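Local coordinates for superoxide reductase (Giardia intestinalis, PDB 4D7P), which catalyses the one-electron reduction of superoxide to hydrogen peroxide at a mononuclear, non-haem iron centre, at residues A[18-23]-A[103-108]; A[30-35]-A[51-56]; A[64-69]-A[82-87]. One frame throughout, in Å; residues are numbered along the deposited sequence.

Contact 1 of 3, residues A[18-23]-A[103-108]; sequences KHVPEM and GCWENY. With FE (Fe (III) ion), chain B.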
loop_
_atom_site.group_PDB
_atom_site.type_symbol
_atom_site.label_atom_id
_atom_site.label_comp_id
_atom_site.label_asym_id
_atom_site.label_seq_id
_atom_site.Cartn_x
_atom_site.Cartn_y
_atom_site.Cartn_z
ATOM N N LYS A 18 -1.005 21.311 11.063
ATOM C CA LYS A 18 0.017 20.393 11.560
ATOM C C LYS A 18 0.082 19.093 10.759
ATOM O O LYS A 18 -0.935 18.450 10.485
ATOM C CB LYS A 18 -0.217 20.081 13.044
ATOM C CG LYS A 18 -0.442 21.310 13.927
ATOM C CD LYS A 18 0.784 22.228 13.999
ATOM C CE LYS A 18 0.529 23.413 14.937
ATOM N NZ LYS A 18 1.707 24.317 15.094
ATOM N N HIS A 19 1.299 18.720 10.385
ATOM C CA HIS A 19 1.542 17.521 9.595
ATOM C C HIS A 19 2.338 16.485 10.420
ATOM O O HIS A 19 2.360 15.303 10.088
ATOM C CB HIS A 19 2.315 17.857 8.306
ATOM C CG HIS A 19 1.526 18.587 7.252
ATOM N ND1 HIS A 19 1.424 19.962 7.216
ATOM C CD2 HIS A 19 0.882 18.139 6.145
ATOM C CE1 HIS A 19 0.713 20.325 6.160
ATOM N NE2 HIS A 19 0.381 19.239 5.485
ATOM N N VAL A 20 3.000 16.922 11.488
ATOM C CA VAL A 20 3.963 16.044 12.151
ATOM C C VAL A 20 3.307 14.870 12.868
ATOM O O VAL A 20 2.477 15.069 13.745
ATOM C CB VAL A 20 4.812 16.820 13.143
ATOM C CG1 VAL A 20 5.798 15.872 13.836
ATOM C CG2 VAL A 20 5.537 17.942 12.417
ATOM N N PRO A 21 3.681 13.634 12.495
ATOM C CA PRO A 21 3.041 12.457 13.098
ATOM C C PRO A 21 3.400 12.253 14.576
ATOM O O PRO A 21 4.478 11.734 14.883
ATOM C CB PRO A 21 3.563 11.294 12.237
ATOM C CG PRO A 21 4.855 11.785 11.675
ATOM C CD PRO A 21 4.673 13.265 11.466
ATOM N N GLU A 22 2.505 12.662 15.477
ATOM C CA GLU A 22 2.657 12.361 16.903
ATOM C C GLU A 22 2.756 10.857 17.120
ATOM O O GLU A 22 1.970 10.099 16.565
ATOM C CB GLU A 22 1.482 12.919 17.717
ATOM C CG GLU A 22 1.672 12.820 19.241
ATOM C CD GLU A 22 0.376 13.039 20.038
ATOM O OE1 GLU A 22 -0.622 12.327 19.777
ATOM O OE2 GLU A 22 0.361 13.908 20.942
ATOM N N MET A 23 3.724 10.432 17.923
ATOM C CA MET A 23 3.854 9.026 18.304
ATOM C C MET A 23 3.621 8.828 19.798
ATOM O O MET A 23 4.228 9.517 20.618
ATOM C CB MET A 23 5.241 8.497 17.939
ATOM C CG MET A 23 5.376 7.928 16.532
ATOM S SD MET A 23 7.063 7.359 16.234
ATOM C CE MET A 23 7.862 8.946 16.148
ATOM N N GLY A 103 3.993 17.715 1.229
ATOM C CA GLY A 103 5.157 16.851 1.282
ATOM C C GLY A 103 5.261 16.014 2.539
ATOM O O GLY A 103 4.270 15.822 3.254
ATOM N N CYS A 104 6.468 15.513 2.809
ATOM C CA CYS A 104 6.697 14.563 3.902
ATOM C C CYS A 104 7.078 15.244 5.201
ATOM O O CYS A 104 7.802 16.231 5.197
ATOM C CB CYS A 104 7.793 13.561 3.519
ATOM S SG CYS A 104 7.336 12.463 2.135
ATOM N N TRP A 105 6.587 14.714 6.316
ATOM C CA TRP A 105 6.920 15.258 7.631
ATOM C C TRP A 105 7.271 14.122 8.562
ATOM O O TRP A 105 6.502 13.174 8.708
ATOM C CB TRP A 105 5.757 16.070 8.182
ATOM C CG TRP A 105 5.461 17.267 7.357
ATOM C CD1 TRP A 105 4.812 17.296 6.151
ATOM C CD2 TRP A 105 5.799 18.619 7.663
ATOM N NE1 TRP A 105 4.729 18.590 5.690
ATOM C CE2 TRP A 105 5.330 19.423 6.601
ATOM C CE3 TRP A 105 6.452 19.234 8.738
ATOM C CZ2 TRP A 105 5.499 20.811 6.575
ATOM C CZ3 TRP A 105 6.621 20.611 8.713
ATOM C CH2 TRP A 105 6.144 21.384 7.640
ATOM N N GLU A 106 8.440 14.189 9.177
ATOM C CA GLU A 106 8.857 13.073 9.997
ATOM C C GLU A 106 8.971 13.422 11.473
ATOM O O GLU A 106 8.920 14.581 11.873
ATOM C CB GLU A 106 10.175 12.500 9.484
ATOM C CG GLU A 106 11.329 13.459 9.472
ATOM C CD GLU A 106 12.537 12.892 8.751
ATOM O OE1 GLU A 106 12.383 11.879 8.032
ATOM O OE2 GLU A 106 13.640 13.460 8.904
ATOM N N ASN A 107 9.092 12.383 12.284
ATOM C CA ASN A 107 9.221 12.530 13.719
ATOM C C ASN A 107 10.001 11.342 14.234
ATOM O O ASN A 107 9.641 10.197 13.972
ATOM C CB ASN A 107 7.850 12.624 14.395
ATOM C CG ASN A 107 7.957 12.894 15.887
ATOM O OD1 ASN A 107 9.037 13.203 16.392
ATOM N ND2 ASN A 107 6.842 12.782 16.598
ATOM N N TYR A 108 11.088 11.616 14.942
ATOM C CA TYR A 108 11.942 10.555 15.448
ATOM C C TYR A 108 11.742 10.394 16.934
ATOM O O TYR A 108 11.679 11.383 17.665
ATOM C CB TYR A 108 13.415 10.842 15.161
ATOM C CG TYR A 108 14.355 9.749 15.629
ATOM C CD1 TYR A 108 14.407 8.526 14.969
ATOM C CD2 TYR A 108 15.196 9.940 16.722
ATOM C CE1 TYR A 108 15.271 7.521 15.381
ATOM C CE2 TYR A 108 16.063 8.941 17.142
ATOM C CZ TYR A 108 16.096 7.733 16.469
ATOM O OH TYR A 108 16.951 6.730 16.878
HETATM FE FE FE B . -1.212 19.358 4.222
HETATM O O HOH W 1 5.359 12.643 19.474
#
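His19 lies against the face of Trp105. CB sits over the five-membered ring in a CH-pi contact, 3.4 Å from the ring centroid and nearly on its normal; CG of His19 comes 3.6 Å from Trp105 NE1. From there the imidazole continues as an offset stack on the same five-membered ring, with planes 11° apart, and ND1 passes 3.9 Å from Trp105 NE1. At the tip, His19 NE2 binds the iron at 2.0 Å. CD2 and CE1 of His19 flank the ligating nitrogen, CE1 2.9 Å and CD2 3.1 Å from the iron, with CD2 also reaching Trp105 NE1. The indole is itself pinned, since Trp105 NE1 hydrogen-bonds to His102 O, and His102 is a second ligand of the metal.

Further along, Val20 CG2 meets Trp105 CE3, and Pro21 CD rests 3.3 Å from Trp105 O. CG of Asn107, anti to the backbone N (chi1 -175°), is directed to the 18-23 side, and ND2 gives a nearly straight 3.1 Å bond to Pro21 O, approaching from above the carbonyl plane. A water joins the same ND2 to Met23 N. With His40, His46, His102 and Cys99, His19 completes the four-histidine, one-cysteine iron site characteristic of superoxide reductases.

Contact 2 of 3, residues A[30-35]-A[51-56]; sequences VDIRCG and IRLFGI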
loop_
_atom_site.group_PDB
_atom_site.type_symbol
_atom_site.label_atom_id
_atom_site.label_comp_id
_atom_site.label_asym_id
_atom_site.label_seq_id
_atom_site.Cartn_x
_atom_site.Cartn_y
_atom_site.Cartn_z
ATOM N N VAL A 30 2.391 1.327 19.022
ATOM C CA VAL A 30 2.632 2.712 18.637
ATOM C C VAL A 30 1.362 3.319 18.046
ATOM O O VAL A 30 0.871 2.837 17.038
ATOM C CB VAL A 30 3.769 2.827 17.600
ATOM C CG1 VAL A 30 3.982 4.279 17.213
ATOM C CG2 VAL A 30 5.054 2.208 18.138
ATOM N N ASP A 31 0.814 4.350 18.688
ATOM C CA ASP A 31 -0.352 5.065 18.147
ATOM C C ASP A 31 0.085 6.367 17.515
ATOM O O ASP A 31 0.830 7.122 18.128
ATOM C CB ASP A 31 -1.392 5.359 19.237
ATOM C CG ASP A 31 -2.091 4.112 19.723
ATOM O OD1 ASP A 31 -2.897 3.539 18.958
ATOM O OD2 ASP A 31 -1.837 3.705 20.871
ATOM N N ILE A 32 -0.398 6.635 16.306
ATOM C CA ILE A 32 0.000 7.824 15.564
ATOM C C ILE A 32 -1.190 8.680 15.134
ATOM O O ILE A 32 -2.216 8.150 14.706
ATOM C CB ILE A 32 0.799 7.446 14.298
ATOM C CG1 ILE A 32 2.044 6.637 14.672
ATOM C CG2 ILE A 32 1.132 8.698 13.496
ATOM C CD1 ILE A 32 2.825 6.158 13.493
ATOM N N ARG A 33 -1.049 9.998 15.258
ATOM C CA ARG A 33 -1.996 10.945 14.664
ATOM C C ARG A 33 -1.271 12.193 14.167
ATOM O O ARG A 33 -0.283 12.630 14.772
ATOM C CB ARG A 33 -3.090 11.340 15.662
ATOM C CG ARG A 33 -2.576 11.840 16.982
ATOM C CD ARG A 33 -3.707 12.467 17.787
ATOM N NE ARG A 33 -4.057 13.801 17.296
ATOM C CZ ARG A 33 -5.291 14.301 17.287
ATOM N NH1 ARG A 33 -6.310 13.572 17.725
ATOM N NH2 ARG A 33 -5.511 15.527 16.826
ATOM N N CYS A 34 -1.759 12.746 13.060
ATOM C CA CYS A 34 -1.210 13.973 12.482
ATOM C C CYS A 34 -2.238 15.108 12.525
ATOM O O CYS A 34 -3.255 15.045 11.834
ATOM C CB CYS A 34 -0.786 13.735 11.037
ATOM S SG CYS A 34 0.069 12.179 10.744
ATOM N N GLY A 35 -1.994 16.143 13.327
ATOM C CA GLY A 35 -0.860 16.195 14.220
ATOM C C GLY A 35 -1.344 15.967 15.635
ATOM O O GLY A 35 -2.452 15.464 15.838
ATOM N N ILE A 51 0.975 7.042 6.291
ATOM C CA ILE A 51 1.717 7.199 7.521
ATOM C C ILE A 51 2.579 5.957 7.590
ATOM O O ILE A 51 2.056 4.839 7.665
ATOM C CB ILE A 51 0.802 7.314 8.746
ATOM C CG1 ILE A 51 -0.014 8.613 8.703
ATOM C CG2 ILE A 51 1.611 7.229 10.020
ATOM C CD1 ILE A 51 -1.134 8.643 9.732
ATOM N N ARG A 52 3.891 6.135 7.485
ATOM C CA ARG A 52 4.809 5.004 7.554
ATOM C C ARG A 52 5.562 5.031 8.853
ATOM O O ARG A 52 5.880 6.109 9.351
ATOM C CB ARG A 52 5.798 5.030 6.388
ATOM C CG ARG A 52 5.153 4.787 5.058
ATOM C CD ARG A 52 5.885 5.495 3.952
ATOM N NE ARG A 52 6.924 4.666 3.359
ATOM C CZ ARG A 52 7.957 5.165 2.687
ATOM N NH1 ARG A 52 8.066 6.482 2.555
ATOM N NH2 ARG A 52 8.886 4.367 2.163
ATOM N N LEU A 53 5.855 3.845 9.384
ATOM C CA LEU A 53 6.671 3.706 10.580
ATOM C C LEU A 53 7.938 2.926 10.255
ATOM O O LEU A 53 7.880 1.835 9.687
ATOM C CB LEU A 53 5.897 3.007 11.713
ATOM C CG LEU A 53 6.641 2.952 13.054
ATOM C CD1 LEU A 53 6.898 4.365 13.570
ATOM C CD2 LEU A 53 5.890 2.126 14.113
ATOM N N PHE A 54 9.077 3.507 10.609
ATOM C CA PHE A 54 10.377 2.875 10.420
ATOM C C PHE A 54 11.015 2.564 11.765
ATOM O O PHE A 54 10.905 3.354 12.704
ATOM C CB PHE A 54 11.329 3.780 9.624
ATOM C CG PHE A 54 10.863 4.099 8.238
ATOM C CD1 PHE A 54 10.019 5.177 8.005
ATOM C CD2 PHE A 54 11.296 3.348 7.162
ATOM C CE1 PHE A 54 9.591 5.472 6.728
ATOM C CE2 PHE A 54 10.870 3.644 5.873
ATOM C CZ PHE A 54 10.016 4.700 5.660
ATOM N N GLY A 55 11.685 1.418 11.854
ATOM C CA GLY A 55 12.614 1.173 12.951
ATOM C C GLY A 55 14.075 1.309 12.536
ATOM O O GLY A 55 14.494 0.750 11.523
ATOM N N ILE A 56 14.863 2.049 13.311
ATOM C CA ILE A 56 16.301 2.123 13.069
ATOM C C ILE A 56 17.001 1.020 13.861
ATOM O O ILE A 56 16.958 1.004 15.097
ATOM C CB ILE A 56 16.888 3.469 13.467
ATOM C CG1 ILE A 56 15.984 4.602 12.986
ATOM C CG2 ILE A 56 18.280 3.621 12.894
ATOM C CD1 ILE A 56 15.726 4.587 11.527
#
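Gly35 O is gripped by two N-H groups of Arg33, just beyond Cys34, whose sulphur rests against Ile51. Arg33 NE makes the stronger bond to Gly35 O, 2.7 Å long with an N-H...O angle of 159°, and the oxygen lies close to the guanidinium plane; Arg33 NH2 adds a weak second one. This grip ties the arginine back to its own chain two residues on, next to the cis peptide joining Cys34 to Gly35.

On the other side of the strand the contact is wholly apolar. Cys34 SG touches Ile51 CD1 at 3.9 Å, the methyl being carried out by an extended chain in which CD1 is anti to CA (chi2 168°). Ile32 and Ile51 run alongside one another, pointing opposite ways, and Ile51 CG2 sits 3.8 Å from Ile32 CG2 and equally near Ile32 CD1. Val30 and Leu53 instead meet tip to tip, Val30 CG2 against Leu53 CD2 at 4.1 Å. The segment axes approach to 9.3 Å at 141°, the spacing of facing layers in a beta sandwich, and Phe82 packs against both Ile32 and Leu53 to fill in the same core.

Arg52 points away from this interface. Phe54 CZ stands over the centre of its guanidinium, Arg52 NE forms a salt bridge with Glu65, and Arg52 NH1 comes close to the like-charged Arg52 NH1 of a second subunit, a proximity that the carboxylate of Glu65 may ease. Residue alternation thus sorts the chemistry: branched aliphatic groups and one thiol face inward, where dispersion and exclusion of water hold the two sheets together, while the two guanidiniums lie on the sheet faces turned away from this core, Arg52 buried there all the same.

Contact 3 of 3, residues A[64-69]-A[82-87]; sequences LELGCQ and FRVCDL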
loop_
_atom_site.group_PDB
_atom_site.type_symbol
_atom_site.label_atom_id
_atom_site.label_comp_id
_atom_site.label_asym_id
_atom_site.label_seq_id
_atom_site.Cartn_x
_atom_site.Cartn_y
_atom_site.Cartn_z
ATOM N N LEU A 64 14.604 0.583 8.707
ATOM C CA LEU A 64 13.766 -0.511 8.235
ATOM C C LEU A 64 12.267 -0.167 8.298
ATOM O O LEU A 64 11.743 0.114 9.373
ATOM C CB LEU A 64 14.060 -1.752 9.076
ATOM C CG LEU A 64 13.385 -3.080 8.759
ATOM C CD1 LEU A 64 13.840 -3.613 7.396
ATOM C CD2 LEU A 64 13.693 -4.084 9.864
ATOM N N GLU A 65 11.580 -0.180 7.159
ATOM C CA GLU A 65 10.157 0.136 7.166
ATOM C C GLU A 65 9.386 -1.015 7.772
ATOM O O GLU A 65 9.472 -2.151 7.310
ATOM C CB GLU A 65 9.624 0.436 5.765
ATOM C CG GLU A 65 8.198 0.991 5.816
ATOM C CD GLU A 65 7.610 1.266 4.449
ATOM O OE1 GLU A 65 7.954 2.293 3.838
ATOM O OE2 GLU A 65 6.797 0.453 3.983
ATOM N N LEU A 66 8.648 -0.720 8.828
ATOM C CA LEU A 66 7.882 -1.743 9.512
ATOM C C LEU A 66 6.537 -1.925 8.855
ATOM O O LEU A 66 6.014 -3.045 8.804
ATOM C CB LEU A 66 7.710 -1.387 10.991
ATOM C CG LEU A 66 9.021 -0.989 11.680
ATOM C CD1 LEU A 66 8.739 -0.592 13.107
ATOM C CD2 LEU A 66 10.029 -2.134 11.620
ATOM N N GLY A 67 5.972 -0.828 8.354
ATOM C CA GLY A 67 4.693 -0.897 7.663
ATOM C C GLY A 67 4.213 0.467 7.201
ATOM O O GLY A 67 4.882 1.473 7.429
ATOM N N CYS A 68 3.056 0.498 6.546
ATOM C CA CYS A 68 2.560 1.712 5.914
ATOM C C CYS A 68 1.055 1.741 5.941
ATOM O O CYS A 68 0.405 0.881 5.328
ATOM C CB CYS A 68 3.052 1.819 4.464
ATOM S SG CYS A 68 2.376 3.244 3.516
ATOM N N GLN A 69 0.505 2.722 6.656
ATOM C CA GLN A 69 -0.926 2.989 6.653
ATOM C C GLN A 69 -1.275 3.887 5.479
ATOM O O GLN A 69 -0.918 5.071 5.455
ATOM C CB GLN A 69 -1.383 3.656 7.952
ATOM C CG GLN A 69 -2.870 4.052 7.969
ATOM C CD GLN A 69 -3.794 2.839 7.972
ATOM O OE1 GLN A 69 -3.914 2.150 8.976
ATOM N NE2 GLN A 69 -4.455 2.579 6.842
ATOM N N PHE A 82 0.726 0.710 14.973
ATOM C CA PHE A 82 1.609 -0.396 14.670
ATOM C C PHE A 82 1.900 -1.134 15.942
ATOM O O PHE A 82 1.674 -0.622 17.039
ATOM C CB PHE A 82 2.906 0.098 14.059
ATOM C CG PHE A 82 2.715 0.860 12.789
ATOM C CD1 PHE A 82 2.288 2.175 12.811
ATOM C CD2 PHE A 82 2.958 0.259 11.562
ATOM C CE1 PHE A 82 2.115 2.885 11.637
ATOM C CE2 PHE A 82 2.790 0.963 10.392
ATOM C CZ PHE A 82 2.362 2.281 10.431
ATOM N N ARG A 83 2.410 -2.344 15.808
ATOM C CA ARG A 83 2.891 -3.037 16.981
ATOM C C ARG A 83 4.215 -3.653 16.592
ATOM O O ARG A 83 4.269 -4.581 15.796
ATOM C CB ARG A 83 1.887 -4.075 17.457
ATOM C CG ARG A 83 2.179 -4.607 18.844
ATOM C CD ARG A 83 0.972 -5.306 19.423
ATOM N NE ARG A 83 0.561 -4.684 20.671
ATOM C CZ ARG A 83 -0.664 -4.249 20.930
ATOM N NH1 ARG A 83 -1.622 -4.370 20.028
ATOM N NH2 ARG A 83 -0.929 -3.691 22.103
ATOM N N VAL A 84 5.285 -3.104 17.141
ATOM C CA VAL A 84 6.610 -3.424 16.662
ATOM C C VAL A 84 7.113 -4.768 17.165
ATOM O O VAL A 84 7.255 -4.986 18.361
ATOM C CB VAL A 84 7.611 -2.328 17.058
ATOM C CG1 VAL A 84 9.012 -2.701 16.592
ATOM C CG2 VAL A 84 7.181 -0.998 16.461
ATOM N N CYS A 85 7.391 -5.671 16.236
ATOM C CA CYS A 85 8.012 -6.943 16.590
ATOM C C CYS A 85 9.402 -6.728 17.140
ATOM O O CYS A 85 10.147 -5.914 16.602
ATOM C CB CYS A 85 8.092 -7.861 15.375
ATOM S SG CYS A 85 6.506 -8.410 14.784
ATOM N N ASP A 86 9.751 -7.453 18.201
ATOM C CA ASP A 86 11.116 -7.423 18.708
ATOM C C ASP A 86 11.630 -5.985 18.870
ATOM O O ASP A 86 12.637 -5.625 18.259
ATOM C CB ASP A 86 12.042 -8.193 17.762
ATOM C CG ASP A 86 11.596 -9.631 17.537
ATOM O OD1 ASP A 86 11.203 -10.298 18.517
ATOM O OD2 ASP A 86 11.639 -10.096 16.377
ATOM N N LEU A 87 10.928 -5.163 19.656
ATOM C CA LEU A 87 11.245 -3.730 19.758
ATOM C C LEU A 87 12.672 -3.472 20.233
ATOM O O LEU A 87 13.296 -2.470 19.855
ATOM C CB LEU A 87 10.264 -3.023 20.698
ATOM C CG LEU A 87 10.443 -1.504 20.884
ATOM C CD1 LEU A 87 10.146 -0.751 19.602
ATOM C CD2 LEU A 87 9.580 -0.955 22.026
#
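The ring of Phe82 turns its edge to the backbone of Gly67 and Cys68. Phe82 CE2 comes 3.5 Å from Gly67 C, and Cys68 N lies near the ring plane, 3.9 Å from Phe82 CE2; Phe82 CZ is 4.0 Å from Gly67 O. CG of Phe82 is anti to the carbonyl carbon (chi1 -60°), and chi2 of 78° then sets the turn of the ring that presents its CE2 edge. The ring also packs on Gln69 of the third subunit. Glycine has no side chain to stand between the ring edge and the strand, so the aromatic carbons meet main chain directly.

Gly67 also belongs to a classic beta bulge: it and Leu66 both face Leu53 on the adjoining strand of this sandwich sheet. From the bulge onward, Gly67, Cys68 and Gln69 pair in antiparallel fashion with a strand of the third subunit, which carries the sheet across the interface.

Leu66 makes the second point of contact. Its side chain and that of Val84 cross obliquely, with Leu66 CD1 3.7 Å from Val84 CG2 and 4.1 Å from Val84 CG1. Tyr90 of strand 90-99 touches both residues, while Val84 O accepts a hydrogen bond from Asn28 ND2.

In the fold
The three contacts sample one immunoglobulin-like beta sandwich from edge to edge. Each joins the three-stranded sheet to the four-stranded one: contact 1 sets strand 21-26 and the loop before it against strand 103-110, contact 2 joins the inner strands 29-34 and 48-57, and contact 3 the outermost strands 63-71 and 79-83. Centres of contacts 1 and 2 lie about 8 Å apart, those of 2 and 3 about 9 Å, and those of 1 and 3 about 16 Å. Along the chain, contact 2 closes before contact 3 opens, and contact 1 brackets both. Contact 1 carries an iron ligand, contact 2 lies near the chain's centre with a second subunit close at Arg52, and contact 3 borders the third.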